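Local coordinates for protein cysteine desulfurase (Thermococcus onnurineus, PDB 5B89) that probably uses pyridoxal 5'-phosphate to take sulfur from L-cysteine, passing it to a sulfur carrier and leaving L-alanine, at residues K318-K321 against R322-G326; V396-S399 against L400-E404. All blocks are in the same frame, centred on the assembly; numbering follows the deposited sequence.

Contact 1. Residues K318-K321 against R322-G326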
ATOM      1  N   LYS B 318     -19.426 -22.851  15.577  1.00 12.78           N
ATOM      2  CA  LYS B 318     -19.927 -24.178  15.225  1.00 12.82           C
ATOM      3  C   LYS B 318     -18.864 -24.956  14.503  1.00 13.00           C
ATOM      4  O   LYS B 318     -18.695 -26.110  14.717  1.00 15.33           O
ATOM      5  CB  LYS B 318     -21.188 -24.119  14.351  1.00 14.40           C
ATOM      6  CG  LYS B 318     -22.441 -23.568  14.981  1.00 17.86           C
ATOM      7  CD  LYS B 318     -23.592 -23.545  14.002  1.00 22.00           C
ATOM      8  CE  LYS B 318     -24.741 -22.717  14.502  1.00 28.62           C
ATOM      9  NZ  LYS B 318     -25.863 -22.526  13.541  1.00 33.87           N
ATOM     10  N   LEU B 319     -18.160 -24.287  13.602  1.00 11.38           N
ATOM     11  CA  LEU B 319     -17.109 -24.970  12.897  1.00 11.88           C
ATOM     12  C   LEU B 319     -15.940 -25.420  13.724  1.00 12.05           C
ATOM     13  O   LEU B 319     -15.458 -26.506  13.680  1.00 13.39           O
ATOM     14  CB  LEU B 319     -16.624 -24.073  11.679  1.00 13.44           C
ATOM     15  CG  LEU B 319     -17.666 -23.584  10.746  1.00 13.34           C
ATOM     16  CD1 LEU B 319     -17.063 -22.511   9.803  1.00 14.59           C
ATOM     17  CD2 LEU B 319     -18.199 -24.767   9.901  1.00 16.01           C
ATOM     18  N   VAL B 320     -15.482 -24.540  14.670  1.00 11.48           N
ATOM     19  CA  VAL B 320     -14.427 -24.898  15.618  1.00 12.60           C
ATOM     20  C   VAL B 320     -14.845 -26.042  16.562  1.00 12.16           C
ATOM     21  O   VAL B 320     -14.026 -26.885  16.842  1.00 13.52           O
ATOM     22  CB  VAL B 320     -14.059 -23.605  16.413  1.00 13.28           C
ATOM     23  CG1 VAL B 320     -13.130 -23.916  17.493  1.00 14.90           C
ATOM     24  CG2 VAL B 320     -13.439 -22.557  15.465  1.00 13.51           C
ATOM     25  N   LYS B 321     -16.057 -25.957  17.041  1.00 12.60           N
ATOM     26  CA  LYS B 321     -16.582 -26.963  17.952  1.00 13.18           C
ATOM     27  C   LYS B 321     -16.565 -28.345  17.290  1.00 15.41           C
ATOM     28  O   LYS B 321     -16.063 -29.270  17.869  1.00 15.23           O
ATOM     29  CB  LYS B 321     -17.971 -26.584  18.429  1.00 15.66           C
ATOM     30  CG  LYS B 321     -18.497 -27.444  19.579  1.00 15.55           C
ATOM     31  CD  LYS B 321     -19.875 -27.040  20.008  1.00 15.86           C
ATOM     32  CE  LYS B 321     -20.237 -27.892  21.224  1.00 18.31           C
ATOM     33  NZ  LYS B 321     -20.596 -29.283  20.922  1.00 19.37           N
ATOM     34  N   ARG B 322     -17.066 -28.444  16.061  1.00 13.77           N
ATOM     35  CA  ARG B 322     -17.031 -29.746  15.395  1.00 15.41           C
ATOM     36  C   ARG B 322     -15.629 -30.191  15.000  1.00 14.91           C
ATOM     37  O   ARG B 322     -15.312 -31.307  15.137  1.00 14.85           O
ATOM     38  CB  ARG B 322     -18.013 -29.801  14.238  1.00 17.24           C
ATOM     39  CG  ARG B 322     -18.003 -31.126  13.494  1.00 16.62           C
ATOM     40  CD  ARG B 322     -18.455 -32.262  14.405  1.00 18.36           C
ATOM     41  NE  ARG B 322     -18.444 -33.481  13.621  1.00 18.80           N
ATOM     42  CZ  ARG B 322     -17.845 -34.587  13.954  1.00 21.48           C
ATOM     43  NH1 ARG B 322     -17.250 -34.692  15.089  1.00 24.22           N
ATOM     44  NH2 ARG B 322     -17.837 -35.606  13.122  1.00 19.95           N
ATOM     45  N   THR B 323     -14.787 -29.270  14.528  1.00 13.36           N
ATOM     46  CA  THR B 323     -13.457 -29.607  14.193  1.00 14.32           C
ATOM     47  C   THR B 323     -12.671 -30.182  15.347  1.00 13.83           C
ATOM     48  O   THR B 323     -12.031 -31.196  15.225  1.00 15.55           O
ATOM     49  CB  THR B 323     -12.631 -28.390  13.539  1.00 14.33           C
ATOM     50  OG1 THR B 323     -13.399 -27.978  12.377  1.00 13.81           O
ATOM     51  CG2 THR B 323     -11.314 -28.769  13.181  1.00 15.99           C
ATOM     52  N   THR B 324     -12.652 -29.447  16.445  1.00 14.79           N
ATOM     53  CA  THR B 324     -11.877 -29.883  17.619  1.00 15.63           C
ATOM     54  C   THR B 324     -12.376 -31.224  18.240  1.00 14.28           C
ATOM     55  O   THR B 324     -11.556 -32.025  18.538  1.00 16.84           O
ATOM     56  CB  THR B 324     -11.869 -28.723  18.700  1.00 13.76           C
ATOM     57  OG1 THR B 324     -13.174 -28.364  19.054  1.00 15.50           O
ATOM     58  CG2 THR B 324     -11.015 -27.521  18.170  1.00 16.06           C
ATOM     59  N   GLU B 325     -13.679 -31.333  18.307  1.00 15.21           N
ATOM     60  CA  GLU B 325     -14.313 -32.608  18.772  1.00 15.75           C
ATOM     61  C   GLU B 325     -13.874 -33.734  17.855  1.00 18.10           C
ATOM     62  O   GLU B 325     -13.485 -34.844  18.298  1.00 18.51           O
ATOM     63  CB  GLU B 325     -15.778 -32.472  18.837  1.00 14.72           C
ATOM     64  CG  GLU B 325     -16.202 -31.684  20.059  1.00 17.44           C
ATOM     65  CD  GLU B 325     -17.656 -31.197  20.020  1.00 16.85           C
ATOM     66  OE1 GLU B 325     -18.487 -31.553  19.109  1.00 21.36           O
ATOM     67  OE2 GLU B 325     -18.143 -30.463  20.969  1.00 21.30           O
ATOM     68  N   GLY B 326     -13.926 -33.471  16.542  1.00 17.06           N
ATOM     69  CA  GLY B 326     -13.516 -34.527  15.602  1.00 17.01           C
ATOM     70  C   GLY B 326     -12.039 -34.881  15.678  1.00 17.43           C
ATOM     71  O   GLY B 326     -11.611 -36.054  15.531  1.00 19.49           O
TER
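Lys321 reaches Glu325 one helical turn further on and pairs with it at the protein surface. CB of Lys321 lies by the backbone, 3.1 Å from Arg322 N. CG, set anti to the backbone N (chi1 -169°), comes within 3.3 Å of Glu325 OE2. CD is a little further off, and CE comes back to 3.3 Å from Glu325 OE2. The chain then bends at its last torsion, chi4 -76°, which turns the ammonium group back to Glu325. NZ ends 2.7 Å from Glu325 OE2, in a salt bridge on the syn lone pair of that oxygen. With an alanine in place of Glu325, the Lys321 ammonium is likely to lose this mate and its chain to swing more freely. The pair is an i to i+4 salt bridge along helix 309-329, whose backbone bonds run beneath it, as from Glu325 N to Lys321 O. Elsewhere two threonines turn their hydroxyls back to the main chain. Thr323 OG1 donates to Leu319 O at 2.8 Å, from above the carbonyl plane, while Thr323 N reaches the same oxygen from the opposite face. Thr324 OG1 and Thr324 N likewise reach Val320 O from opposite faces, OG1 at 2.8 Å. Each carbonyl thus takes two bonds. The methyl groups Val320 CG1 and Thr324 CG2 meet at 4.2 Å. Leu319 and Thr323 pack on Val403 of helix 400-415.

Contact 2. Residues V396-S399 against L400-E404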
ATOM      1  N   VAL B 396     -17.367 -17.158   7.686  1.00 10.70           N
ATOM      2  CA  VAL B 396     -18.804 -17.389   7.665  1.00 11.49           C
ATOM      3  C   VAL B 396     -19.309 -18.224   6.512  1.00 13.26           C
ATOM      4  O   VAL B 396     -20.330 -18.815   6.611  1.00 13.46           O
ATOM      5  CB  VAL B 396     -19.585 -16.057   7.829  1.00 11.91           C
ATOM      6  CG1 VAL B 396     -19.482 -15.197   6.595  1.00 11.86           C
ATOM      7  CG2 VAL B 396     -21.041 -16.301   8.212  1.00 12.94           C
ATOM      8  N   TYR B 397     -18.560 -18.241   5.433  1.00 11.72           N
ATOM      9  CA  TYR B 397     -18.892 -19.019   4.247  1.00 12.09           C
ATOM     10  C   TYR B 397     -18.489 -20.484   4.313  1.00 12.95           C
ATOM     11  O   TYR B 397     -18.869 -21.218   3.517  1.00 13.73           O
ATOM     12  CB  TYR B 397     -18.351 -18.367   2.949  1.00 12.81           C
ATOM     13  CG  TYR B 397     -16.931 -17.876   3.013  1.00 12.96           C
ATOM     14  CD1 TYR B 397     -15.882 -18.723   2.997  1.00 15.28           C
ATOM     15  CD2 TYR B 397     -16.681 -16.547   3.089  1.00 13.87           C
ATOM     16  CE1 TYR B 397     -14.600 -18.254   3.056  1.00 14.23           C
ATOM     17  CE2 TYR B 397     -15.414 -16.061   3.164  1.00 14.46           C
ATOM     18  CZ  TYR B 397     -14.395 -16.917   3.147  1.00 13.52           C
ATOM     19  OH  TYR B 397     -13.152 -16.368   3.250  1.00 16.51           O
ATOM     20  N   ASN B 398     -17.686 -20.862   5.269  1.00 11.73           N
ATOM     21  CA  ASN B 398     -17.343 -22.225   5.532  1.00 10.29           C
ATOM     22  C   ASN B 398     -18.511 -22.947   6.231  1.00 10.81           C
ATOM     23  O   ASN B 398     -19.319 -22.381   6.854  1.00 12.72           O
ATOM     24  CB  ASN B 398     -16.048 -22.406   6.296  1.00 11.22           C
ATOM     25  CG  ASN B 398     -14.851 -21.923   5.564  1.00 12.64           C
ATOM     26  OD1 ASN B 398     -14.128 -21.045   6.109  1.00 13.42           O
ATOM     27  ND2 ASN B 398     -14.588 -22.442   4.351  1.00 11.15           N
ATOM     28  N   SER B 399     -18.650 -24.232   5.864  1.00 13.26           N
ATOM     29  CA  SER B 399     -19.818 -25.048   6.289  1.00 12.77           C
ATOM     30  C   SER B 399     -19.401 -26.277   7.117  1.00 12.09           C
ATOM     31  O   SER B 399     -18.321 -26.821   7.056  1.00 13.25           O
ATOM     32  CB  SER B 399     -20.540 -25.576   4.993  1.00 15.10           C
ATOM     33  OG  SER B 399     -19.802 -26.572   4.379  1.00 15.10           O
ATOM     34  N   LEU B 400     -20.450 -26.714   7.904  1.00 12.96           N
ATOM     35  CA  LEU B 400     -20.218 -27.973   8.649  1.00 13.41           C
ATOM     36  C   LEU B 400     -19.945 -29.231   7.739  1.00 14.15           C
ATOM     37  O   LEU B 400     -19.211 -30.080   8.039  1.00 14.80           O
ATOM     38  CB  LEU B 400     -21.359 -28.244   9.607  1.00 15.18           C
ATOM     39  CG  LEU B 400     -21.327 -27.404  10.919  1.00 17.16           C
ATOM     40  CD1 LEU B 400     -22.682 -27.431  11.632  1.00 21.19           C
ATOM     41  CD2 LEU B 400     -20.162 -27.882  11.753  1.00 17.58           C
ATOM     42  N   GLU B 401     -20.559 -29.191   6.558  1.00 13.97           N
ATOM     43  CA  GLU B 401     -20.308 -30.196   5.497  1.00 16.32           C
ATOM     44  C   GLU B 401     -18.850 -30.297   5.120  1.00 14.23           C
ATOM     45  O   GLU B 401     -18.247 -31.342   4.977  1.00 16.17           O
ATOM     46  CB  GLU B 401     -21.213 -29.964   4.293  1.00 17.37           C
ATOM     47  CG  GLU B 401     -22.685 -30.275   4.539  1.00 22.74           C
ATOM     48  CD  GLU B 401     -23.499 -29.079   5.060  1.00 28.73           C
ATOM     49  OE1 GLU B 401     -24.773 -29.198   5.058  1.00 32.22           O
ATOM     50  OE2 GLU B 401     -22.969 -28.011   5.517  1.00 22.41           O
ATOM     51  N   GLU B 402     -18.233 -29.071   4.976  1.00 14.12           N
ATOM     52  CA  GLU B 402     -16.848 -29.022   4.751  1.00 14.48           C
ATOM     53  C   GLU B 402     -15.957 -29.577   5.879  1.00 12.53           C
ATOM     54  O   GLU B 402     -14.983 -30.196   5.639  1.00 13.76           O
ATOM     55  CB  GLU B 402     -16.392 -27.545   4.440  1.00 14.48           C
ATOM     56  CG  GLU B 402     -16.893 -26.966   3.119  1.00 14.32           C
ATOM     57  CD  GLU B 402     -16.445 -25.509   2.894  1.00 17.69           C
ATOM     58  OE1 GLU B 402     -16.373 -24.745   3.894  1.00 15.37           O
ATOM     59  OE2 GLU B 402     -16.269 -25.068   1.717  1.00 16.94           O
ATOM     60  N   VAL B 403     -16.359 -29.262   7.133  1.00 14.52           N
ATOM     61  CA  VAL B 403     -15.647 -29.770   8.233  1.00 14.70           C
ATOM     62  C   VAL B 403     -15.746 -31.308   8.254  1.00 13.17           C
ATOM     63  O   VAL B 403     -14.774 -31.942   8.497  1.00 15.67           O
ATOM     64  CB  VAL B 403     -16.202 -29.132   9.545  1.00 13.97           C
ATOM     65  CG1 VAL B 403     -15.687 -29.837  10.799  1.00 16.13           C
ATOM     66  CG2 VAL B 403     -15.789 -27.620   9.597  1.00 14.50           C
ATOM     67  N   GLU B 404     -16.912 -31.838   7.942  1.00 14.21           N
ATOM     68  CA  GLU B 404     -17.069 -33.292   7.906  1.00 15.20           C
ATOM     69  C   GLU B 404     -16.202 -33.931   6.800  1.00 16.51           C
ATOM     70  O   GLU B 404     -15.637 -34.940   6.988  1.00 16.77           O
ATOM     71  CB  GLU B 404     -18.524 -33.689   7.796  1.00 16.55           C
ATOM     72  CG  GLU B 404     -19.445 -33.242   8.922  1.00 17.76           C
ATOM     73  CD  GLU B 404     -19.228 -33.945  10.228  1.00 19.31           C
ATOM     74  OE1 GLU B 404     -18.465 -34.849  10.297  1.00 22.99           O
ATOM     75  OE2 GLU B 404     -19.864 -33.520  11.161  1.00 25.18           O
TER
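Glu402 OE1 takes two bonds, from Asn398 ND2 and from Ser399 N, where its carboxylate turns back over the start of its own helix. Asn398 ND2 donates to Glu402 OE1 at 2.9 Å, from the syn side and 27° out of the carboxylate plane. Ser399 N donates to the same OE1 at 3.1 Å, from the opposite face and well above the plane. In return, Ser399 OG accepts from Glu402 N at 3.0 Å. This exchange is a capping box, with Ser399 as the N-cap of helix 400-415. The Ser399 hydroxyl sits between the backbone N and the carbonyl carbon (chi1 73°), which brings it to the first turn. Val403 N adds a regular helical bond to Ser399 O. The Asn398 and Glu402 side chains cross at about a right angle, with amide and carboxylate planes 41° apart. Asn398 ND2 also donates to Tyr39 O, and Glu402 OE2 forms a salt bridge with Arg28. Packing is close around the serine. Glu402 CG lies 3.2 Å from Ser399 OG, and Glu401 OE2 lies 3.5 Å from Ser399 CB. Val403 CG2 is 3.7 Å from Ser399 O. Val396 packs on Ile312 of helix 309-329. The buried Glu402 carboxylate is met by amide N-H groups and an arginine, which would favour its ionised form, and its negative charge probably suits the positive end of the helix dipole.

Contact 1 lies within helix 309-329; contact 2 joins the loop 396-399 to the start of the neighbouring helix 400-415. Their centres are about 10 Å apart. Contact 1 is partly buried, with its charged pair on the exposed side. Contact 2 is mostly buried and marks a helix start, where side chains serve N-H groups that lack carbonyls of a preceding turn. In contact 1 the threonine hydroxyls are donors to carbonyls; in contact 2 the serine hydroxyl accepts. The two meet directly: a salt bridge, Arg322 NE to Glu404 OE2 at 2.8 Å, joins them, and Leu319 CD2 packs 3.4 Å from Ser399 C.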